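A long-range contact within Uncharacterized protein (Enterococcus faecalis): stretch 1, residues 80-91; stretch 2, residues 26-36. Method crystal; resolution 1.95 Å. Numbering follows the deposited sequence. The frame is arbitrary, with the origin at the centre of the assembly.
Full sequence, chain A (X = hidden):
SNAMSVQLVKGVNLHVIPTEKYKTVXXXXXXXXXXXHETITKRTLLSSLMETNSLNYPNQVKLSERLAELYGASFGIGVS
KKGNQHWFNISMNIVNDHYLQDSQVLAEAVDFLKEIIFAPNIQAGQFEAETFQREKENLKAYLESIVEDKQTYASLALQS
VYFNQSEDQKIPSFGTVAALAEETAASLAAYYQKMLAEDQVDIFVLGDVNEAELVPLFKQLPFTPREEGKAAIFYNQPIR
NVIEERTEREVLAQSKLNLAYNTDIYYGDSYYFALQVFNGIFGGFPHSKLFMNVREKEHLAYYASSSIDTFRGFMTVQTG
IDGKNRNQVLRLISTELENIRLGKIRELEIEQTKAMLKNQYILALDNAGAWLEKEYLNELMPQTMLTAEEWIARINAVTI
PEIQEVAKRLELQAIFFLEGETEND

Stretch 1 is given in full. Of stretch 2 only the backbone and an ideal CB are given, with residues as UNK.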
# COMPACT_ATOMS: atom_id res chain seq x y z
N SER A 80 1.02 -4.14 -4.07
CA SER A 80 0.39 -3.43 -2.96
C SER A 80 -1.12 -3.46 -3.10
O SER A 80 -1.66 -3.93 -4.10
CB SER A 80 0.92 -1.99 -2.84
OG SER A 80 0.80 -1.32 -4.07
N LYS A 81 -1.81 -2.99 -2.07
CA LYS A 81 -3.26 -3.10 -2.00
C LYS A 81 -3.70 -1.68 -1.77
O LYS A 81 -3.09 -1.00 -0.97
CB LYS A 81 -3.60 -3.99 -0.80
CG LYS A 81 -5.02 -3.99 -0.30
CD LYS A 81 -5.18 -5.22 0.63
CE LYS A 81 -6.26 -5.01 1.65
NZ LYS A 81 -6.29 -6.13 2.66
N LYS A 82 -4.76 -1.24 -2.43
CA LYS A 82 -5.26 0.11 -2.23
C LYS A 82 -6.75 0.05 -2.39
O LYS A 82 -7.25 -0.19 -3.49
CB LYS A 82 -4.70 1.09 -3.27
CG LYS A 82 -4.86 2.60 -2.89
CD LYS A 82 -3.73 2.94 -1.91
CE LYS A 82 -3.66 4.39 -1.57
NZ LYS A 82 -2.64 4.47 -0.48
N GLY A 83 -7.48 0.27 -1.29
CA GLY A 83 -8.93 0.23 -1.37
C GLY A 83 -9.35 -1.14 -1.87
O GLY A 83 -8.91 -2.17 -1.32
N ASN A 84 -10.20 -1.16 -2.89
CA ASN A 84 -10.63 -2.40 -3.50
C ASN A 84 -9.77 -2.89 -4.68
O ASN A 84 -10.20 -3.76 -5.44
CB ASN A 84 -12.09 -2.29 -3.93
CG ASN A 84 -12.80 -3.61 -3.84
OD1 ASN A 84 -12.70 -4.31 -2.80
ND2 ASN A 84 -13.50 -3.99 -4.90
N GLN A 85 -8.57 -2.33 -4.83
CA GLN A 85 -7.65 -2.68 -5.94
C GLN A 85 -6.40 -3.36 -5.41
O GLN A 85 -6.00 -3.17 -4.26
CB GLN A 85 -7.25 -1.42 -6.72
CG GLN A 85 -8.39 -0.80 -7.51
CD GLN A 85 -8.06 0.55 -8.10
OE1 GLN A 85 -6.92 1.01 -8.04
NE2 GLN A 85 -9.07 1.20 -8.69
N HIS A 86 -5.80 -4.20 -6.25
CA HIS A 86 -4.53 -4.81 -5.92
C HIS A 86 -3.62 -4.46 -7.11
O HIS A 86 -4.02 -4.61 -8.30
CB HIS A 86 -4.67 -6.34 -5.70
CG HIS A 86 -3.45 -6.98 -5.10
ND1 HIS A 86 -2.43 -7.50 -5.85
CD2 HIS A 86 -3.09 -7.14 -3.80
CE1 HIS A 86 -1.49 -7.98 -5.05
NE2 HIS A 86 -1.86 -7.77 -3.80
N TRP A 87 -2.43 -3.95 -6.80
CA TRP A 87 -1.54 -3.39 -7.79
C TRP A 87 -0.29 -4.28 -7.90
O TRP A 87 0.28 -4.67 -6.90
CB TRP A 87 -1.10 -1.97 -7.35
CG TRP A 87 -2.19 -0.90 -7.18
CD1 TRP A 87 -3.52 -0.96 -7.58
CD2 TRP A 87 -2.00 0.42 -6.66
NE1 TRP A 87 -4.16 0.25 -7.28
CE2 TRP A 87 -3.24 1.10 -6.72
CE3 TRP A 87 -0.87 1.10 -6.14
CZ2 TRP A 87 -3.40 2.43 -6.28
CZ3 TRP A 87 -1.03 2.43 -5.68
CH2 TRP A 87 -2.29 3.07 -5.76
N PHE A 88 0.16 -4.53 -9.13
CA PHE A 88 1.37 -5.30 -9.42
C PHE A 88 2.28 -4.31 -10.13
O PHE A 88 1.92 -3.78 -11.18
CB PHE A 88 1.02 -6.49 -10.29
CG PHE A 88 2.17 -7.38 -10.68
CD1 PHE A 88 2.32 -8.63 -10.08
CD2 PHE A 88 3.06 -7.01 -11.72
CE1 PHE A 88 3.33 -9.50 -10.49
CE2 PHE A 88 4.10 -7.86 -12.13
CZ PHE A 88 4.25 -9.12 -11.50
N ASN A 89 3.44 -4.03 -9.53
CA ASN A 89 4.22 -2.83 -9.85
C ASN A 89 5.63 -3.16 -10.31
O ASN A 89 6.43 -3.67 -9.53
CB ASN A 89 4.36 -1.99 -8.57
CG ASN A 89 3.03 -1.73 -7.87
OD1 ASN A 89 2.10 -1.23 -8.48
ND2 ASN A 89 2.96 -2.06 -6.58
N ILE A 90 5.95 -2.84 -11.56
CA ILE A 90 7.31 -3.08 -12.07
C ILE A 90 7.95 -1.72 -12.18
O ILE A 90 7.42 -0.82 -12.85
CB ILE A 90 7.28 -3.74 -13.45
CG1 ILE A 90 6.56 -5.10 -13.38
CG2 ILE A 90 8.70 -3.90 -14.03
CD1 ILE A 90 6.25 -5.67 -14.79
N SER A 91 9.07 -1.57 -11.49
CA SER A 91 9.75 -0.27 -11.39
C SER A 91 11.16 -0.38 -11.94
O SER A 91 11.82 -1.42 -11.74
CB SER A 91 9.84 0.13 -9.91
OG SER A 91 8.53 0.29 -9.36
N UNK A 26 12.58 7.53 -14.15
CA UNK A 26 11.89 6.47 -13.46
C UNK A 26 10.84 5.95 -14.41
O UNK A 26 10.18 6.73 -15.12
CB UNK A 26 11.28 6.94 -12.14
N UNK A 27 10.67 4.63 -14.39
CA UNK A 27 9.64 3.95 -15.14
C UNK A 27 8.83 3.08 -14.19
O UNK A 27 9.38 2.43 -13.28
CB UNK A 27 10.24 3.12 -16.27
N UNK A 28 7.51 3.08 -14.42
CA UNK A 28 6.59 2.26 -13.63
C UNK A 28 5.60 1.65 -14.57
O UNK A 28 4.95 2.36 -15.35
CB UNK A 28 5.88 3.07 -12.54
N UNK A 29 5.52 0.32 -14.55
CA UNK A 29 4.43 -0.38 -15.21
C UNK A 29 3.51 -0.95 -14.12
O UNK A 29 3.95 -1.80 -13.30
CB UNK A 29 4.96 -1.48 -16.13
N UNK A 30 2.27 -0.45 -14.08
CA UNK A 30 1.36 -0.86 -13.01
C UNK A 30 0.15 -1.62 -13.56
O UNK A 30 -0.64 -1.08 -14.37
CB UNK A 30 0.89 0.36 -12.22
N UNK A 31 0.07 -2.90 -13.20
CA UNK A 31 -1.10 -3.74 -13.53
C UNK A 31 -2.14 -3.63 -12.41
O UNK A 31 -1.83 -3.82 -11.24
CB UNK A 31 -0.69 -5.20 -13.73
N UNK A 32 -3.37 -3.31 -12.77
CA UNK A 32 -4.39 -2.98 -11.79
C UNK A 32 -5.52 -3.99 -11.94
O UNK A 32 -5.98 -4.23 -13.06
CB UNK A 32 -4.89 -1.55 -11.97
N UNK A 33 -5.95 -4.58 -10.82
CA UNK A 33 -7.07 -5.53 -10.82
C UNK A 33 -7.91 -5.34 -9.56
O UNK A 33 -7.45 -4.74 -8.58
CB UNK A 33 -6.56 -6.97 -10.91
N UNK A 34 -9.14 -5.85 -9.56
CA UNK A 34 -9.95 -5.90 -8.33
C UNK A 34 -9.25 -6.76 -7.25
O UNK A 34 -8.71 -7.83 -7.55
CB UNK A 34 -11.34 -6.46 -8.63
N UNK A 35 -9.25 -6.29 -6.01
CA UNK A 35 -8.70 -7.10 -4.90
C UNK A 35 -9.51 -8.38 -4.83
O UNK A 35 -10.73 -8.33 -4.85
CB UNK A 35 -8.74 -6.35 -3.57
N UNK A 36 -8.84 -9.53 -4.78
CA UNK A 36 -9.53 -10.82 -5.03
C UNK A 36 -8.76 -11.93 -4.32
O UNK A 36 -7.64 -12.25 -4.68
CB UNK A 36 -9.64 -11.12 -6.53

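Stretch 2 runs antiparallel to strand 85-91, so each position can be read against its partner across the sheet. Position 26 has nothing of stretch 1 near its CB and sets no preference; it is R26. Position 27 likewise sees no side chain, though its backbone O takes a CA-H...O contact from S91 CA at 3.3 Å. It is L27.

Position 28 pairs with S91, its CB on the same face as W87 and N89. Small polar or branched aliphatic residues would suit. It is L28, whose CD1 lies 3.9 Å from S91 OG and 4.1 Å from N89 CB.

Position 29 is locked to I90 by two backbone hydrogen bonds, N to I90 O and O to I90 N, both 2.8 Å. The extended backbone and the neighbouring I90 side chain favour a beta-branched or other aliphatic residue. V29 fits, its CB 4.2 Å from I90 CB.

Position 30 faces N89, whose OD1 lies 4.2 Å from the ideal CB, with the W87 ring farther along the same face. A long donor would use both; a shorter donor might reach the amide alone. R30 is deposited: NE gives OD1 of N89 a 2.5 Å hydrogen bond at the guanidinium edge, while W87 CZ3 sits over one guanidinium face, 3.4 Å from NH1.

Position 31 shares its face with F88 and I90, an apolar patch that invites a large aliphatic or an aromatic. F31 presents its ring face to the edge of F88, with planes at 87°, and its CE2 meets I90 CD1 at 3.9 Å.

Position 32 looks toward W87 CD1 and Q85 OE1. That oxygen already accepts from W87 NE1 at 3.0 Å, but a carboxamide oxygen can take a second bond, so a donor at the right reach would suit. Asn fits, and Gln might with a bent side chain; a serine hydroxyl would fall short. N32 donates from ND2 to Q85 OE1 at 3.0 Å.

Position 33 pairs with H86 through backbone hydrogen bonds, N to H86 O at 3.2 Å and O to H86 N at 2.9 Å. Beta-branched residues suit its extended angles. T33 places CG2 4.3 Å from H86 CB.

Position 34 directs its CB away, so polar or charged residues are easily accepted. In R34, CG still passes 3.7 Å from N84 ND2.

At position 35 the backbone N bonds N84 O at 2.8 Å, and sideways lies a groove lined by the K81 chain and the H86 ring. A medium aliphatic suits it. L35 brings CD1 3.8 Å from both K81 CD and H86 CD2. Position 36 meets no side chain; it is N36.

Stretch 2 26-36: RLLVRFNTRLN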
# COMPACT_ATOMS: atom_id res chain seq x y z
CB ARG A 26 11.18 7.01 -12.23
CG ARG A 26 12.04 7.84 -11.36
CD ARG A 26 12.46 7.05 -10.17
NE ARG A 26 13.45 7.79 -9.38
CZ ARG A 26 14.22 7.22 -8.47
NH1 ARG A 26 14.10 5.90 -8.24
NH2 ARG A 26 15.12 7.95 -7.80
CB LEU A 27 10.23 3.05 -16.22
CG LEU A 27 11.06 3.67 -17.36
CD1 LEU A 27 12.50 3.78 -16.92
CD2 LEU A 27 10.95 2.77 -18.57
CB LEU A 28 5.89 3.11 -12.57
CG LEU A 28 4.69 2.48 -11.83
CD1 LEU A 28 5.12 1.30 -10.90
CD2 LEU A 28 3.98 3.60 -11.07
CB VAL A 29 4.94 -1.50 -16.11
CG1 VAL A 29 3.77 -2.09 -16.93
CG2 VAL A 29 6.06 -0.97 -17.03
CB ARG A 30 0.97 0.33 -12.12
CG ARG A 30 -0.03 -0.04 -11.00
CD ARG A 30 -0.09 1.01 -9.86
NE ARG A 30 1.13 1.03 -9.05
CZ ARG A 30 1.56 2.08 -8.35
NH1 ARG A 30 0.86 3.23 -8.33
NH2 ARG A 30 2.68 1.97 -7.63
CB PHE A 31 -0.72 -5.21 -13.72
CG PHE A 31 0.24 -5.47 -14.86
CD1 PHE A 31 -0.21 -6.12 -16.01
CD2 PHE A 31 1.58 -5.07 -14.77
CE1 PHE A 31 0.66 -6.37 -17.08
CE2 PHE A 31 2.45 -5.33 -15.81
CZ PHE A 31 1.98 -5.99 -16.97
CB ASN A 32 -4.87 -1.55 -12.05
CG ASN A 32 -5.75 -0.97 -10.93
OD1 ASN A 32 -6.82 -1.52 -10.59
ND2 ASN A 32 -5.31 0.14 -10.36
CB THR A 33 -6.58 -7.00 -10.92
OG1 THR A 33 -7.66 -7.84 -11.34
CG2 THR A 33 -6.03 -7.50 -9.56
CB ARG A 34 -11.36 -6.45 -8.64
CG ARG A 34 -12.35 -6.43 -7.46
CD ARG A 34 -13.70 -7.13 -7.82
NE ARG A 34 -13.53 -8.59 -7.83
CZ ARG A 34 -13.44 -9.35 -6.72
NH1 ARG A 34 -13.54 -8.80 -5.52
NH2 ARG A 34 -13.26 -10.66 -6.82
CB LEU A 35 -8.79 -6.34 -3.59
CG LEU A 35 -8.14 -7.01 -2.39
CD1 LEU A 35 -6.64 -6.83 -2.49
CD2 LEU A 35 -8.70 -6.39 -1.13
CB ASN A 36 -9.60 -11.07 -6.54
CG ASN A 36 -10.34 -12.36 -6.92
OD1 ASN A 36 -10.66 -13.19 -6.08
ND2 ASN A 36 -10.62 -12.51 -8.21
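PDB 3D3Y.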